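PDB 2FHD: DNA repair protein rhp9/CRB2 from Schizosaccharomyces pombe, which probably recognises methylated histone H4 through its tandem tudor domains and acts in DNA repair. Local coordinates for residues L75-T89 with N102-T116. Residues are numbered along the deposited sequence; the frame is centred on the assembly and turned at random.
Sequences LGKIKHTVVKTFRST and NNDMVILAHGEIEVT. With PO4 (phosphate ion), chain K.
Val82 meets Val106 and Leu108 on the buried face of two antiparallel strands, 80-86 and 105-110, in the five-stranded sheet of the second tudor domain; its CG1 lies 4.0 Å from Val106 CG2, and Val70 of strand 69-72 adds to this core. Beta-branched valines favour the extended backbone. On the other face Met105, a selenomethionine, sets CB over the Phe86 ring, 3.5 Å from CZ, while Ile107 CG1 reaches the ring's edge. With CG between its backbone N and carbonyl carbon (chi1 67°), Phe86 lays that ring across Met105 on the facing strand. Classic bulges at Val83-Lys84 and Asp104-Met105 interrupt the ladder; at the second, Phe86 O accepts from two amides. At one end His110 turns an edge toward the His80 face; histidine suits because it offers Ile78 CG2 a ring face and Lys79 O an N-H (ND1, 2.9 Å). At the other, Ser88 OG donates a hydrogen bond to Asp104 OD2, and arginine's several N-H groups let Arg87 serve Asn102 O from NE (2.9 Å) and Thr89 O and Glu91 O from NH1. Replacing Arg87 by alanine removes the guanidinium, and these three carbonyls would probably lose their donors. Backbone bonds thus join the strands, apolar groups pack their faces, and polar side chains tie the ends.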
loop_
_atom_site.group_PDB
_atom_site.type_symbol
_atom_site.label_atom_id
_atom_site.label_comp_id
_atom_site.label_asym_id
_atom_site.label_seq_id
_atom_site.Cartn_x
_atom_site.Cartn_y
_atom_site.Cartn_z
ATOM N N LEU A 75 -29.079 3.835 -10.396
ATOM C CA LEU A 75 -30.391 3.279 -10.721
ATOM C C LEU A 75 -30.723 2.009 -9.868
ATOM O O LEU A 75 -31.378 1.122 -10.342
ATOM C CB LEU A 75 -30.434 2.903 -12.198
ATOM C CG LEU A 75 -29.912 4.117 -12.973
ATOM C CD1 LEU A 75 -29.717 3.764 -14.445
ATOM C CD2 LEU A 75 -30.833 5.368 -12.804
ATOM N N GLY A 76 -30.208 1.900 -8.657
ATOM C CA GLY A 76 -30.574 0.779 -7.812
ATOM C C GLY A 76 -30.089 -0.510 -8.446
ATOM O O GLY A 76 -28.973 -0.555 -8.993
ATOM N N LYS A 77 -30.936 -1.552 -8.398
ATOM C CA LYS A 77 -30.576 -2.903 -8.881
ATOM C C LYS A 77 -31.255 -3.206 -10.233
ATOM O O LYS A 77 -31.233 -4.343 -10.698
ATOM C CB LYS A 77 -30.982 -3.963 -7.844
ATOM C CG LYS A 77 -29.879 -4.484 -6.964
ATOM C CD LYS A 77 -29.996 -4.149 -5.482
ATOM C CE LYS A 77 -31.369 -4.521 -4.854
ATOM N NZ LYS A 77 -31.457 -5.991 -4.573
ATOM N N ILE A 78 -31.822 -2.181 -10.859
ATOM C CA ILE A 78 -32.578 -2.309 -12.077
ATOM C C ILE A 78 -31.612 -2.585 -13.223
ATOM O O ILE A 78 -30.703 -1.818 -13.479
ATOM C CB ILE A 78 -33.292 -0.978 -12.389
ATOM C CG1 ILE A 78 -34.171 -0.518 -11.222
ATOM C CG2 ILE A 78 -34.123 -1.141 -13.617
ATOM C CD1 ILE A 78 -34.795 0.951 -11.428
ATOM N N LYS A 79 -31.791 -3.703 -13.879
ATOM C CA LYS A 79 -30.946 -4.079 -14.982
ATOM C C LYS A 79 -31.298 -3.278 -16.237
ATOM O O LYS A 79 -32.471 -3.067 -16.495
ATOM C CB LYS A 79 -31.050 -5.607 -15.215
ATOM C CG LYS A 79 -30.280 -6.376 -14.198
ATOM C CD LYS A 79 -30.048 -7.817 -14.572
ATOM C CE LYS A 79 -29.305 -8.464 -13.453
ATOM N NZ LYS A 79 -29.023 -9.918 -13.673
ATOM N N HIS A 80 -30.287 -2.862 -17.011
ATOM C CA HIS A 80 -30.458 -2.038 -18.188
ATOM C C HIS A 80 -29.690 -2.654 -19.325
ATOM O O HIS A 80 -28.845 -3.403 -19.072
ATOM C CB HIS A 80 -29.904 -0.611 -17.884
ATOM C CG HIS A 80 -30.793 0.179 -16.987
ATOM N ND1 HIS A 80 -31.621 1.176 -17.454
ATOM C CD2 HIS A 80 -31.030 0.091 -15.654
ATOM C CE1 HIS A 80 -32.293 1.706 -16.445
ATOM N NE2 HIS A 80 -31.978 1.046 -15.344
ATOM N N THR A 81 -29.939 -2.313 -20.570
ATOM C CA THR A 81 -29.048 -2.691 -21.643
ATOM C C THR A 81 -28.289 -1.414 -22.108
ATOM O O THR A 81 -28.776 -0.270 -22.014
ATOM C CB THR A 81 -29.790 -3.401 -22.844
ATOM O OG1 THR A 81 -30.792 -2.502 -23.347
ATOM C CG2 THR A 81 -30.549 -4.558 -22.350
ATOM N N VAL A 82 -27.080 -1.626 -22.591
ATOM C CA VAL A 82 -26.299 -0.602 -23.066
ATOM C C VAL A 82 -26.816 -0.153 -24.423
ATOM O O VAL A 82 -27.104 -0.933 -25.344
ATOM C CB VAL A 82 -24.831 -1.049 -23.112
ATOM C CG1 VAL A 82 -23.974 -0.003 -23.843
ATOM C CG2 VAL A 82 -24.296 -1.375 -21.637
ATOM N N VAL A 83 -26.963 1.154 -24.532
ATOM C CA VAL A 83 -27.319 1.736 -25.817
ATOM C C VAL A 83 -26.053 2.217 -26.499
ATOM O O VAL A 83 -25.776 1.724 -27.532
ATOM C CB VAL A 83 -28.437 2.872 -25.698
ATOM C CG1 VAL A 83 -28.684 3.476 -27.109
ATOM C CG2 VAL A 83 -29.719 2.293 -25.136
ATOM N N LYS A 84 -25.258 3.097 -25.899
ATOM C CA LYS A 84 -24.055 3.668 -26.535
ATOM C C LYS A 84 -23.153 4.270 -25.485
ATOM O O LYS A 84 -23.623 4.798 -24.501
ATOM C CB LYS A 84 -24.456 4.750 -27.572
ATOM C CG LYS A 84 -23.275 5.466 -28.301
ATOM C CD LYS A 84 -23.630 6.167 -29.643
ATOM C CE LYS A 84 -23.432 5.199 -30.870
ATOM N NZ LYS A 84 -21.912 4.890 -31.073
ATOM N N THR A 85 -21.850 4.177 -25.644
ATOM C CA THR A 85 -20.920 4.878 -24.753
ATOM C C THR A 85 -20.315 6.031 -25.602
ATOM O O THR A 85 -20.216 5.919 -26.860
ATOM C CB THR A 85 -19.757 3.944 -24.361
ATOM O OG1 THR A 85 -19.246 3.443 -25.590
ATOM C CG2 THR A 85 -20.209 2.718 -23.486
ATOM N N PHE A 86 -19.943 7.126 -24.934
ATOM C CA PHE A 86 -19.350 8.229 -25.594
ATOM C C PHE A 86 -18.469 9.008 -24.645
ATOM O O PHE A 86 -18.537 8.796 -23.444
ATOM C CB PHE A 86 -20.452 9.095 -26.280
ATOM C CG PHE A 86 -21.383 9.800 -25.331
ATOM C CD1 PHE A 86 -22.546 9.194 -24.905
ATOM C CD2 PHE A 86 -21.115 11.103 -24.889
ATOM C CE1 PHE A 86 -23.446 9.860 -24.076
ATOM C CE2 PHE A 86 -22.025 11.790 -24.049
ATOM C CZ PHE A 86 -23.208 11.132 -23.605
ATOM N N ARG A 87 -17.613 9.885 -25.196
ATOM C CA ARG A 87 -16.864 10.848 -24.412
ATOM C C ARG A 87 -17.494 12.291 -24.412
ATOM O O ARG A 87 -17.626 12.955 -25.450
ATOM C CB ARG A 87 -15.382 10.837 -24.857
ATOM C CG ARG A 87 -14.459 11.572 -23.888
ATOM C CD ARG A 87 -13.038 11.714 -24.426
ATOM N NE ARG A 87 -12.214 11.303 -23.298
ATOM C CZ ARG A 87 -11.655 12.107 -22.391
ATOM N NH1 ARG A 87 -11.712 13.450 -22.503
ATOM N NH2 ARG A 87 -10.957 11.543 -21.406
ATOM N N SER A 88 -17.872 12.761 -23.234
ATOM C CA SER A 88 -18.624 13.994 -23.119
ATOM C C SER A 88 -17.739 15.221 -23.210
ATOM O O SER A 88 -18.227 16.334 -23.245
ATOM C CB SER A 88 -19.373 14.083 -21.781
ATOM O OG SER A 88 -18.444 14.359 -20.741
ATOM N N THR A 89 -16.437 15.052 -23.207
ATOM C CA THR A 89 -15.606 16.219 -23.063
ATOM C C THR A 89 -14.244 16.001 -23.632
ATOM O O THR A 89 -13.820 14.872 -23.868
ATOM C CB THR A 89 -15.428 16.615 -21.604
ATOM O OG1 THR A 89 -14.700 17.848 -21.579
ATOM C CG2 THR A 89 -14.613 15.535 -20.898
ATOM N N ASN A 102 -11.550 5.288 -23.270
ATOM C CA ASN A 102 -11.542 6.685 -22.870
ATOM C C ASN A 102 -12.929 7.355 -22.958
ATOM O O ASN A 102 -13.007 8.571 -22.964
ATOM C CB ASN A 102 -10.535 7.463 -23.689
ATOM C CG ASN A 102 -9.791 8.473 -22.868
ATOM O OD1 ASN A 102 -9.855 8.473 -21.631
ATOM N ND2 ASN A 102 -9.058 9.325 -23.540
ATOM N N ASN A 103 -14.010 6.557 -23.012
ATOM C CA ASN A 103 -15.319 7.059 -22.749
ATOM C C ASN A 103 -15.563 7.294 -21.292
ATOM O O ASN A 103 -15.030 6.681 -20.401
ATOM C CB ASN A 103 -16.477 6.173 -23.314
ATOM C CG ASN A 103 -16.292 5.856 -24.775
ATOM O OD1 ASN A 103 -16.192 6.774 -25.595
ATOM N ND2 ASN A 103 -16.194 4.546 -25.112
ATOM N N ASP A 104 -16.585 8.061 -21.119
ATOM C CA ASP A 104 -16.923 8.782 -19.958
ATOM C C ASP A 104 -18.364 8.544 -19.526
ATOM O O ASP A 104 -18.702 8.635 -18.348
ATOM C CB ASP A 104 -16.980 10.187 -20.622
ATOM C CG ASP A 104 -16.899 11.126 -19.701
ATOM O OD1 ASP A 104 -16.399 10.605 -18.651
ATOM O OD2 ASP A 104 -17.374 12.201 -19.940
HETATM N N MSE A 105 -19.241 8.405 -20.534
HETATM C CA MSE A 105 -20.707 8.400 -20.342
HETATM C C MSE A 105 -21.264 7.151 -20.984
HETATM O O MSE A 105 -20.774 6.665 -21.997
HETATM C CB MSE A 105 -21.409 9.621 -20.999
HETATM C CG MSE A 105 -20.957 10.979 -20.414
HETATM SE SE MSE A 105 -21.737 11.161 -18.626
HETATM C CE MSE A 105 -20.090 11.797 -17.446
ATOM N N VAL A 106 -22.333 6.646 -20.405
ATOM C CA VAL A 106 -23.052 5.602 -21.092
ATOM C C VAL A 106 -24.568 5.858 -21.071
ATOM O O VAL A 106 -25.126 6.274 -20.053
ATOM C CB VAL A 106 -22.665 4.201 -20.502
ATOM C CG1 VAL A 106 -23.015 4.136 -19.064
ATOM C CG2 VAL A 106 -23.311 3.064 -21.330
ATOM N N ILE A 107 -25.214 5.592 -22.182
ATOM C CA ILE A 107 -26.668 5.553 -22.253
ATOM C C ILE A 107 -27.205 4.085 -22.091
ATOM O O ILE A 107 -26.796 3.139 -22.803
ATOM C CB ILE A 107 -27.148 6.159 -23.620
ATOM C CG1 ILE A 107 -26.548 7.533 -23.869
ATOM C CG2 ILE A 107 -28.713 6.132 -23.729
ATOM C CD1 ILE A 107 -26.721 7.969 -25.408
ATOM N N LEU A 108 -28.116 3.935 -21.136
ATOM C CA LEU A 108 -28.725 2.694 -20.661
ATOM C C LEU A 108 -30.224 2.701 -20.926
ATOM O O LEU A 108 -30.850 3.744 -20.789
ATOM C CB LEU A 108 -28.544 2.625 -19.178
ATOM C CG LEU A 108 -27.085 2.501 -18.763
ATOM C CD1 LEU A 108 -26.975 2.336 -17.249
ATOM C CD2 LEU A 108 -26.418 1.319 -19.502
ATOM N N ALA A 109 -30.804 1.547 -21.290
ATOM C CA ALA A 109 -32.236 1.410 -21.587
ATOM C C ALA A 109 -32.864 0.379 -20.698
ATOM O O ALA A 109 -32.272 -0.647 -20.346
ATOM C CB ALA A 109 -32.455 1.035 -23.048
ATOM N N HIS A 110 -34.071 0.673 -20.272
ATOM C CA HIS A 110 -34.859 -0.289 -19.524
ATOM C C HIS A 110 -36.220 -0.172 -20.090
ATOM O O HIS A 110 -37.048 0.650 -19.676
ATOM C CB HIS A 110 -34.872 -0.089 -18.036
ATOM C CG HIS A 110 -35.714 -1.089 -17.323
ATOM N ND1 HIS A 110 -35.248 -2.338 -16.975
ATOM C CD2 HIS A 110 -37.004 -1.033 -16.891
ATOM C CE1 HIS A 110 -36.215 -3.007 -16.366
ATOM N NE2 HIS A 110 -37.286 -2.236 -16.299
ATOM N N GLY A 111 -36.450 -1.073 -21.028
ATOM C CA GLY A 111 -37.525 -0.961 -21.916
ATOM C C GLY A 111 -36.919 -0.118 -23.023
ATOM O O GLY A 111 -35.770 -0.364 -23.554
ATOM N N GLU A 112 -37.699 0.890 -23.354
ATOM C CA GLU A 112 -37.277 1.893 -24.248
ATOM C C GLU A 112 -37.176 3.245 -23.516
ATOM O O GLU A 112 -37.215 4.275 -24.145
ATOM C CB GLU A 112 -38.347 1.987 -25.287
ATOM C CG GLU A 112 -39.753 2.036 -24.667
ATOM C CD GLU A 112 -40.780 1.968 -25.758
ATOM O OE1 GLU A 112 -40.664 0.949 -26.540
ATOM O OE2 GLU A 112 -41.623 2.940 -25.838
ATOM N N ILE A 113 -37.007 3.198 -22.201
ATOM C CA ILE A 113 -36.708 4.342 -21.430
ATOM C C ILE A 113 -35.181 4.439 -21.226
ATOM O O ILE A 113 -34.579 3.609 -20.564
ATOM C CB ILE A 113 -37.543 4.325 -20.126
ATOM C CG1 ILE A 113 -39.041 4.515 -20.480
ATOM C CG2 ILE A 113 -37.091 5.402 -19.120
ATOM C CD1 ILE A 113 -39.850 3.463 -19.826
ATOM N N GLU A 114 -34.591 5.488 -21.776
ATOM C CA GLU A 114 -33.151 5.687 -21.763
ATOM C C GLU A 114 -32.795 6.717 -20.719
ATOM O O GLU A 114 -33.581 7.691 -20.484
ATOM C CB GLU A 114 -32.664 6.165 -23.132
ATOM C CG GLU A 114 -33.056 5.206 -24.216
ATOM C CD GLU A 114 -32.480 5.540 -25.528
ATOM O OE1 GLU A 114 -32.368 6.707 -25.880
ATOM O OE2 GLU A 114 -32.123 4.624 -26.265
ATOM N N VAL A 115 -31.614 6.500 -20.129
ATOM C CA VAL A 115 -31.009 7.367 -19.153
ATOM C C VAL A 115 -29.565 7.433 -19.512
ATOM O O VAL A 115 -28.972 6.409 -19.892
ATOM C CB VAL A 115 -31.049 6.734 -17.714
ATOM C CG1 VAL A 115 -30.510 7.743 -16.644
ATOM C CG2 VAL A 115 -32.367 6.465 -17.340
ATOM N N THR A 116 -28.961 8.601 -19.310
ATOM C CA THR A 116 -27.529 8.807 -19.537
ATOM C C THR A 116 -26.834 8.850 -18.181
ATOM O O THR A 116 -27.301 9.547 -17.300
ATOM C CB THR A 116 -27.272 10.092 -20.261
ATOM O OG1 THR A 116 -27.833 9.993 -21.555
ATOM C CG2 THR A 116 -25.777 10.362 -20.400
HETATM P P PO4 K . -34.803 -6.018 -13.235
HETATM O O1 PO4 K . -33.425 -5.811 -12.662
HETATM O O2 PO4 K . -35.323 -7.353 -12.686
HETATM O O3 PO4 K . -35.739 -4.915 -12.737
HETATM O O4 PO4 K . -34.786 -5.942 -14.772
HETATM O O HOH W 1 -33.853 -2.794 -22.378
#